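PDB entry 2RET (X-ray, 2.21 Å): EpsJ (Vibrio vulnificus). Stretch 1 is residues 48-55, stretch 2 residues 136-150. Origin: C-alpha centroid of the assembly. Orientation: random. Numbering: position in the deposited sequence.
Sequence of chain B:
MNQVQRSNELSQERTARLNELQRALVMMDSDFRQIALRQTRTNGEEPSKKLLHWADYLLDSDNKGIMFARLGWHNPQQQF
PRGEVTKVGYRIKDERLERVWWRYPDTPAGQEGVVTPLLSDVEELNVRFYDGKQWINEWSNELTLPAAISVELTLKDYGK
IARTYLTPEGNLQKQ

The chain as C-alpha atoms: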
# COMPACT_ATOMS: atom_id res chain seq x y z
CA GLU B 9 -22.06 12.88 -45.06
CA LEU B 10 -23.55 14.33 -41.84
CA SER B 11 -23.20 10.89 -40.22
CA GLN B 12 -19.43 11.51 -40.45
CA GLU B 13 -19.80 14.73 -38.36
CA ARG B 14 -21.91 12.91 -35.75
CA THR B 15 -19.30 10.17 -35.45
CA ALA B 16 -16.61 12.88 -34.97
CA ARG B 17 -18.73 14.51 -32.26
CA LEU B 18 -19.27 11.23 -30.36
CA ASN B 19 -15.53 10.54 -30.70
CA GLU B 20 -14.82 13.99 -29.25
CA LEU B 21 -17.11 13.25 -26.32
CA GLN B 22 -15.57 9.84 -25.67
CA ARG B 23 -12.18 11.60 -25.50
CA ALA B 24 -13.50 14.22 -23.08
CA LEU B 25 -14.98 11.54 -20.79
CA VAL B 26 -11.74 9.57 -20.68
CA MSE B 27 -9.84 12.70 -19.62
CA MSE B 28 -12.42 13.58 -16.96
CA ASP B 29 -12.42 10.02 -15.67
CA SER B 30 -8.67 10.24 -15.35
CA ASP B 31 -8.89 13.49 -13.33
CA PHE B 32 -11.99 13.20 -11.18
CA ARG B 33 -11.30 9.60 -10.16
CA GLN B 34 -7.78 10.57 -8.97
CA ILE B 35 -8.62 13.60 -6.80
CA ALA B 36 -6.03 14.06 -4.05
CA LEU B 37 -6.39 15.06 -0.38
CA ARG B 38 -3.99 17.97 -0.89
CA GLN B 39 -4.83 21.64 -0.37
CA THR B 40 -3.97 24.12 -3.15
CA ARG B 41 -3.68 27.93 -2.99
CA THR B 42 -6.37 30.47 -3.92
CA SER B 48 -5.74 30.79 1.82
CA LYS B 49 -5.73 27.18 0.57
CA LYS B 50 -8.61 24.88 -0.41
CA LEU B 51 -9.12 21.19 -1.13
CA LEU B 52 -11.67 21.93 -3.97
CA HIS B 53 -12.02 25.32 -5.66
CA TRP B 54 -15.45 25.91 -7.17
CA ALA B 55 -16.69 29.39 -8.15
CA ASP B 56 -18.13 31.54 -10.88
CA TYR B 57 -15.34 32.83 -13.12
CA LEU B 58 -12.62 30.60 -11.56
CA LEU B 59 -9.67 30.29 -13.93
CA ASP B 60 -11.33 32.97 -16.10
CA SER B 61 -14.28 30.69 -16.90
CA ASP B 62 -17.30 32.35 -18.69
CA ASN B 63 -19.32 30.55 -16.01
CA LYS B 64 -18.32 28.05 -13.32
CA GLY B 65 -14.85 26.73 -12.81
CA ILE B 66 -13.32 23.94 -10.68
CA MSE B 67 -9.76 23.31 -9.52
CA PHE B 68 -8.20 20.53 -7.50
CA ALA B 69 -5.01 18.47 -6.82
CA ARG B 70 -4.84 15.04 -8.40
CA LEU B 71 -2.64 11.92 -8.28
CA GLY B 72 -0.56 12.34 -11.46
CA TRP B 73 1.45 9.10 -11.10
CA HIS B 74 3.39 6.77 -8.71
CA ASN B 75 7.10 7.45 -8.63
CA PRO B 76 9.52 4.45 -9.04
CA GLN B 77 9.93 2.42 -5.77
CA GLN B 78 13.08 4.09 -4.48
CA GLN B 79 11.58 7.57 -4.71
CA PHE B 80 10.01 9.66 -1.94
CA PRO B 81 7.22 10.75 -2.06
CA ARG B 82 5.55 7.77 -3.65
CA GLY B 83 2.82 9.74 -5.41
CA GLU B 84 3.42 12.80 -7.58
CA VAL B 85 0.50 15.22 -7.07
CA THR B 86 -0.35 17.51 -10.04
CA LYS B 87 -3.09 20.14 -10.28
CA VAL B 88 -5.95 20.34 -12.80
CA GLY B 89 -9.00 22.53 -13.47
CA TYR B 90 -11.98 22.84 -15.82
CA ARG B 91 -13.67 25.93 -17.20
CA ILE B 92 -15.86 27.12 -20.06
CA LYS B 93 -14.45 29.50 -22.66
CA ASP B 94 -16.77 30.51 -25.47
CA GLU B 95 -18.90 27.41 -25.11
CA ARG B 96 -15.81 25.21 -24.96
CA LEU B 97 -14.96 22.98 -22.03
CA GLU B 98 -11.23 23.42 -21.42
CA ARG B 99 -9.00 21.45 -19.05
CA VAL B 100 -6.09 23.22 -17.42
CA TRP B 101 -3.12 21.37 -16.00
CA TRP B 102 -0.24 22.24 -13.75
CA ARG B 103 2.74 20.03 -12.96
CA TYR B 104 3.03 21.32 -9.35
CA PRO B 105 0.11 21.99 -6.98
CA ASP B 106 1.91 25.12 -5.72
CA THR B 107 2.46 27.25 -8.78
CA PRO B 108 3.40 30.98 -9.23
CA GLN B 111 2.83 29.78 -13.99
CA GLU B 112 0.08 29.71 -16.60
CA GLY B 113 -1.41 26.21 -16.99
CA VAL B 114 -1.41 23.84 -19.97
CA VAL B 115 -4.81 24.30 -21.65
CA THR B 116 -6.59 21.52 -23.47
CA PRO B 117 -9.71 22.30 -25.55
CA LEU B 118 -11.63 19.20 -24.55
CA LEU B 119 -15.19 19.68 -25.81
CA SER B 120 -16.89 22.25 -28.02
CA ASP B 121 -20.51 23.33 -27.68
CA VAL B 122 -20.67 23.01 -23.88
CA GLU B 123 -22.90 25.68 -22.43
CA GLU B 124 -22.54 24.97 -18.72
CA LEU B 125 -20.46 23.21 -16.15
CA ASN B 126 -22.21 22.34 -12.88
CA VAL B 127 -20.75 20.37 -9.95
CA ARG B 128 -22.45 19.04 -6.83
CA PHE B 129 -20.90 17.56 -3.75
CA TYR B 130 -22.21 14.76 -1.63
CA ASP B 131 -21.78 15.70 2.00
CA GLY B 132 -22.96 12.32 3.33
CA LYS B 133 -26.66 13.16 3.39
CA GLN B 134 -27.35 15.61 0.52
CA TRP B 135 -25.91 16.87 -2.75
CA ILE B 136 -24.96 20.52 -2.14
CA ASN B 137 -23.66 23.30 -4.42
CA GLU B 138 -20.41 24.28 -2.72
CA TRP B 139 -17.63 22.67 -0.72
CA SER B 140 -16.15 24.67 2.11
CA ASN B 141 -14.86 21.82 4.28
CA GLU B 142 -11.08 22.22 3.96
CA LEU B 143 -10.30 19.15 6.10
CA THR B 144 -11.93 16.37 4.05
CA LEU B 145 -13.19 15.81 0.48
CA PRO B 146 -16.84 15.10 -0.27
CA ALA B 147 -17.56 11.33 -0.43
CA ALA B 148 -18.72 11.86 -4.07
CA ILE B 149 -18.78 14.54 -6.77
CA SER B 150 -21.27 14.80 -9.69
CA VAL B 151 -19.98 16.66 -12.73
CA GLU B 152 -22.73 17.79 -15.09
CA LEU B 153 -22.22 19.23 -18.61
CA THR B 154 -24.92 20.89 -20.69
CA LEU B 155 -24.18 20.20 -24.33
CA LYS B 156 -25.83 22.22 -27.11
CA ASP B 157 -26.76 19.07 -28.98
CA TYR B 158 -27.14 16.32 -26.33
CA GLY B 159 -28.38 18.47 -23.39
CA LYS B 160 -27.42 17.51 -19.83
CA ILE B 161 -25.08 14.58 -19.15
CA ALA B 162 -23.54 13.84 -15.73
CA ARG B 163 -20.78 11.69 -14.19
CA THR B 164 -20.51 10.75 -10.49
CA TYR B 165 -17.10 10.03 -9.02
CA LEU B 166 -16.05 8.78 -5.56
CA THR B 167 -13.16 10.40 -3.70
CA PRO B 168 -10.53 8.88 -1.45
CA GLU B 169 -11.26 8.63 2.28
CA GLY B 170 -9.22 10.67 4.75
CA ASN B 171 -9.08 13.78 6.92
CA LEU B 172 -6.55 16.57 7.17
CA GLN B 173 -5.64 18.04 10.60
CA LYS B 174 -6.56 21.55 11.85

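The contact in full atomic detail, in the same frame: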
# COMPACT_ATOMS: atom_id res chain seq x y z
N SER B 48 -4.52 31.57 1.68
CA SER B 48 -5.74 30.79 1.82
C SER B 48 -5.78 29.62 0.83
O SER B 48 -5.83 29.81 -0.39
CB SER B 48 -6.97 31.68 1.63
OG SER B 48 -7.39 31.71 0.28
N LYS B 49 -5.77 28.40 1.38
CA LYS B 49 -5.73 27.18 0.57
C LYS B 49 -7.10 26.54 0.61
O LYS B 49 -7.87 26.79 1.53
CB LYS B 49 -4.69 26.20 1.12
CG LYS B 49 -3.41 26.84 1.63
CD LYS B 49 -2.33 25.80 1.96
CE LYS B 49 -1.65 25.25 0.71
NZ LYS B 49 -0.21 24.90 0.97
N LYS B 50 -7.40 25.71 -0.39
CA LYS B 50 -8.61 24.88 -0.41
C LYS B 50 -8.29 23.49 -0.97
O LYS B 50 -7.40 23.32 -1.79
CB LYS B 50 -9.73 25.50 -1.26
CG LYS B 50 -10.36 26.79 -0.74
CD LYS B 50 -11.48 27.24 -1.67
CE LYS B 50 -11.95 28.66 -1.39
NZ LYS B 50 -10.93 29.74 -1.64
N LEU B 51 -9.07 22.51 -0.52
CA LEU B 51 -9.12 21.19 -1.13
C LEU B 51 -9.75 21.20 -2.56
O LEU B 51 -9.16 20.69 -3.49
CB LEU B 51 -9.87 20.22 -0.21
CG LEU B 51 -8.99 19.50 0.81
CD1 LEU B 51 -9.90 18.68 1.72
CD2 LEU B 51 -7.89 18.63 0.12
N LEU B 52 -10.94 21.79 -2.69
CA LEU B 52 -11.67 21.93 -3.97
C LEU B 52 -12.05 23.40 -4.16
O LEU B 52 -12.64 24.01 -3.28
CB LEU B 52 -12.97 21.11 -4.04
CG LEU B 52 -12.97 19.57 -4.09
CD1 LEU B 52 -14.29 19.03 -3.52
CD2 LEU B 52 -12.74 19.04 -5.48
N HIS B 53 -11.70 23.95 -5.32
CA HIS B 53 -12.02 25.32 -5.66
C HIS B 53 -13.15 25.23 -6.68
O HIS B 53 -13.08 24.50 -7.64
CB HIS B 53 -10.80 26.05 -6.27
CG HIS B 53 -9.55 25.96 -5.45
ND1 HIS B 53 -9.11 26.98 -4.62
CD2 HIS B 53 -8.65 24.96 -5.32
CE1 HIS B 53 -7.99 26.61 -4.04
NE2 HIS B 53 -7.69 25.39 -4.45
N TRP B 54 -14.19 26.00 -6.43
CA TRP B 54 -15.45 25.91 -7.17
C TRP B 54 -16.15 27.26 -7.08
O TRP B 54 -16.68 27.63 -6.04
CB TRP B 54 -16.35 24.80 -6.62
CG TRP B 54 -17.75 24.78 -7.24
CD1 TRP B 54 -18.95 24.99 -6.58
CD2 TRP B 54 -18.08 24.53 -8.60
NE1 TRP B 54 -20.00 24.89 -7.47
CE2 TRP B 54 -19.49 24.60 -8.71
CE3 TRP B 54 -17.33 24.26 -9.74
CZ2 TRP B 54 -20.15 24.43 -9.91
CZ3 TRP B 54 -17.98 24.06 -10.92
CH2 TRP B 54 -19.38 24.14 -11.01
N ALA B 55 -16.12 28.02 -8.17
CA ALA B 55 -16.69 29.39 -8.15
C ALA B 55 -16.96 29.87 -9.54
O ALA B 55 -16.34 29.41 -10.49
CB ALA B 55 -15.76 30.37 -7.42
N ILE B 136 -24.96 19.09 -2.36
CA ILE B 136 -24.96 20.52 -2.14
C ILE B 136 -24.15 21.21 -3.26
O ILE B 136 -23.51 20.55 -4.09
CB ILE B 136 -24.47 20.90 -0.68
CG1 ILE B 136 -23.00 20.50 -0.41
CG2 ILE B 136 -25.36 20.24 0.37
CD1 ILE B 136 -22.54 20.77 1.02
N ASN B 137 -24.16 22.54 -3.27
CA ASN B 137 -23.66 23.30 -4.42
C ASN B 137 -22.31 23.99 -4.15
O ASN B 137 -21.79 24.73 -4.98
CB ASN B 137 -24.76 24.29 -4.88
CG ASN B 137 -26.12 23.58 -5.16
OD1 ASN B 137 -26.15 22.40 -5.57
ND2 ASN B 137 -27.24 24.30 -4.96
N GLU B 138 -21.72 23.75 -2.99
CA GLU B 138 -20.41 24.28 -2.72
C GLU B 138 -19.70 23.34 -1.77
O GLU B 138 -20.33 22.52 -1.12
CB GLU B 138 -20.53 25.67 -2.12
CG GLU B 138 -20.79 25.63 -0.65
CD GLU B 138 -21.52 26.84 -0.16
OE1 GLU B 138 -22.72 26.97 -0.49
OE2 GLU B 138 -20.91 27.66 0.56
N TRP B 139 -18.39 23.48 -1.66
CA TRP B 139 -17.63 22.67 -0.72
C TRP B 139 -16.65 23.53 0.06
O TRP B 139 -15.63 23.99 -0.46
CB TRP B 139 -16.88 21.55 -1.44
CG TRP B 139 -16.44 20.55 -0.45
CD1 TRP B 139 -15.18 20.40 0.07
CD2 TRP B 139 -17.27 19.62 0.24
NE1 TRP B 139 -15.17 19.41 1.02
CE2 TRP B 139 -16.44 18.91 1.14
CE3 TRP B 139 -18.63 19.32 0.19
CZ2 TRP B 139 -16.93 17.91 1.97
CZ3 TRP B 139 -19.11 18.31 1.00
CH2 TRP B 139 -18.26 17.62 1.88
N SER B 140 -16.96 23.76 1.32
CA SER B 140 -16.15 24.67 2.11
C SER B 140 -15.45 23.95 3.27
O SER B 140 -14.79 24.57 4.07
CB SER B 140 -16.98 25.87 2.57
OG SER B 140 -18.22 25.46 3.12
N ASN B 141 -15.59 22.63 3.32
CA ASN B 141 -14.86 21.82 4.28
C ASN B 141 -13.44 21.63 3.75
O ASN B 141 -13.22 20.97 2.74
CB ASN B 141 -15.57 20.48 4.46
CG ASN B 141 -14.99 19.65 5.56
OD1 ASN B 141 -13.86 19.85 5.99
ND2 ASN B 141 -15.76 18.71 6.04
N GLU B 142 -12.47 22.23 4.43
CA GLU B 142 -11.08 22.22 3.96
C GLU B 142 -10.30 21.03 4.52
O GLU B 142 -9.14 20.78 4.11
CB GLU B 142 -10.38 23.57 4.30
CG GLU B 142 -10.32 24.55 3.11
CD GLU B 142 -11.43 25.64 3.12
OE1 GLU B 142 -11.23 26.68 3.80
OE2 GLU B 142 -12.46 25.48 2.41
N LEU B 143 -10.94 20.28 5.42
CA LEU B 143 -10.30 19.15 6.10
C LEU B 143 -10.51 17.79 5.45
O LEU B 143 -9.73 16.89 5.67
CB LEU B 143 -10.77 19.10 7.56
CG LEU B 143 -10.48 20.36 8.39
CD1 LEU B 143 -10.95 20.18 9.84
CD2 LEU B 143 -9.01 20.74 8.30
N THR B 144 -11.56 17.65 4.66
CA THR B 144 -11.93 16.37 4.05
C THR B 144 -12.63 16.63 2.70
O THR B 144 -13.22 17.69 2.49
CB THR B 144 -12.83 15.51 5.02
OG1 THR B 144 -12.94 14.16 4.53
CG2 THR B 144 -14.24 16.10 5.14
N LEU B 145 -12.54 15.68 1.78
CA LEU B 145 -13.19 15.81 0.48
C LEU B 145 -14.62 15.34 0.64
O LEU B 145 -14.93 14.63 1.59
CB LEU B 145 -12.48 14.99 -0.60
CG LEU B 145 -11.12 15.52 -1.12
CD1 LEU B 145 -10.37 14.42 -1.82
CD2 LEU B 145 -11.30 16.76 -2.06
N PRO B 146 -15.52 15.73 -0.29
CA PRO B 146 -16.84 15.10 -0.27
C PRO B 146 -16.72 13.62 -0.66
O PRO B 146 -15.84 13.27 -1.44
CB PRO B 146 -17.61 15.89 -1.35
CG PRO B 146 -16.53 16.31 -2.29
CD PRO B 146 -15.39 16.69 -1.39
N ALA B 147 -17.59 12.76 -0.12
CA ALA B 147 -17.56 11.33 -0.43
C ALA B 147 -17.72 11.05 -1.96
O ALA B 147 -17.21 10.07 -2.48
CB ALA B 147 -18.67 10.57 0.41
N ALA B 148 -18.44 11.94 -2.63
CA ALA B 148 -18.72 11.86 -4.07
C ALA B 148 -18.92 13.26 -4.68
O ALA B 148 -19.25 14.22 -4.00
CB ALA B 148 -19.95 10.99 -4.34
N ILE B 149 -18.68 13.33 -5.98
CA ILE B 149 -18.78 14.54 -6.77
C ILE B 149 -19.54 14.15 -8.06
O ILE B 149 -19.27 13.13 -8.64
CB ILE B 149 -17.33 15.10 -7.09
CG1 ILE B 149 -16.67 15.56 -5.79
CG2 ILE B 149 -17.34 16.33 -7.98
CD1 ILE B 149 -15.14 15.37 -5.78
N SER B 150 -20.49 14.97 -8.46
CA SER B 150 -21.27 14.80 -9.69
C SER B 150 -20.90 15.99 -10.57
O SER B 150 -21.07 17.13 -10.18
CB SER B 150 -22.80 14.81 -9.41
OG SER B 150 -23.57 14.69 -10.63
O HOH W 1 -12.57 22.71 -0.30
O HOH W 2 -17.34 26.07 -3.04

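Stretch 2 is mostly loop and ends in a strand; 516 Å² is buried between it and stretch 1, and the direct side-chain packing centres on Leu51 and Leu52. At the start, the backbone of Asn137 supplies the one direct hydrogen bond: Trp54 NE1 donates to Asn137 O at 3.1 Å, a weak bond because the angle at the hydrogen is only 122°. The carbonyl lies near the plane of the indole, at its edge. Glu138 adds little; its end leads away, as suits an exposed charged group.

The CA-to-CB bond of Trp139 points toward stretch 1, and its CD1 lies 3.9 Å from Leu52 CD1. Its indole nitrogen is satisfied within its own loop, NE1 donating to Thr144 O at 3.0 Å, so the ring can pack against a leucine without leaving a polar atom unpaired. Two waters link the backbones here. Water 1 accepts from Leu52 N (3.0 Å) and donates weakly to Trp139 O (3.3 Å); water 2 accepts from Trp139 N (3.1 Å) and donates weakly to Trp54 O (3.4 Å).

Asn141 shapes the following turn: its OD1 accepts from Leu143 N at 3.0 Å and, weakly, from Thr144 N at 3.4 Å. Glu142 CG lies 3.7 Å from Lys49 O, and its OE2 4.0 Å from Lys50 CG; the residue is partly exposed, which suits its charge. Buried Leu51 points its CA-to-CB bond toward this turn, CD1 approaching Glu142 O to 3.3 Å and Thr144 N to 3.5 Å; an aliphatic side chain packs against backbone without needing a polar partner.

Leu145 starts sideways, but its end comes nearer, bringing CD2 to 4.2 Å from Leu51 CB and 3.8 Å from Leu52 CG. Pro146 contributes a compact apolar ring, its CD 3.4 Å from Leu52 CD1. Finally, Ile149, on the strand, places CD1 4.4 Å from Leu52 CD1. Leu52 is thus buried among hydrocarbon surfaces, suiting a branched aliphatic side chain.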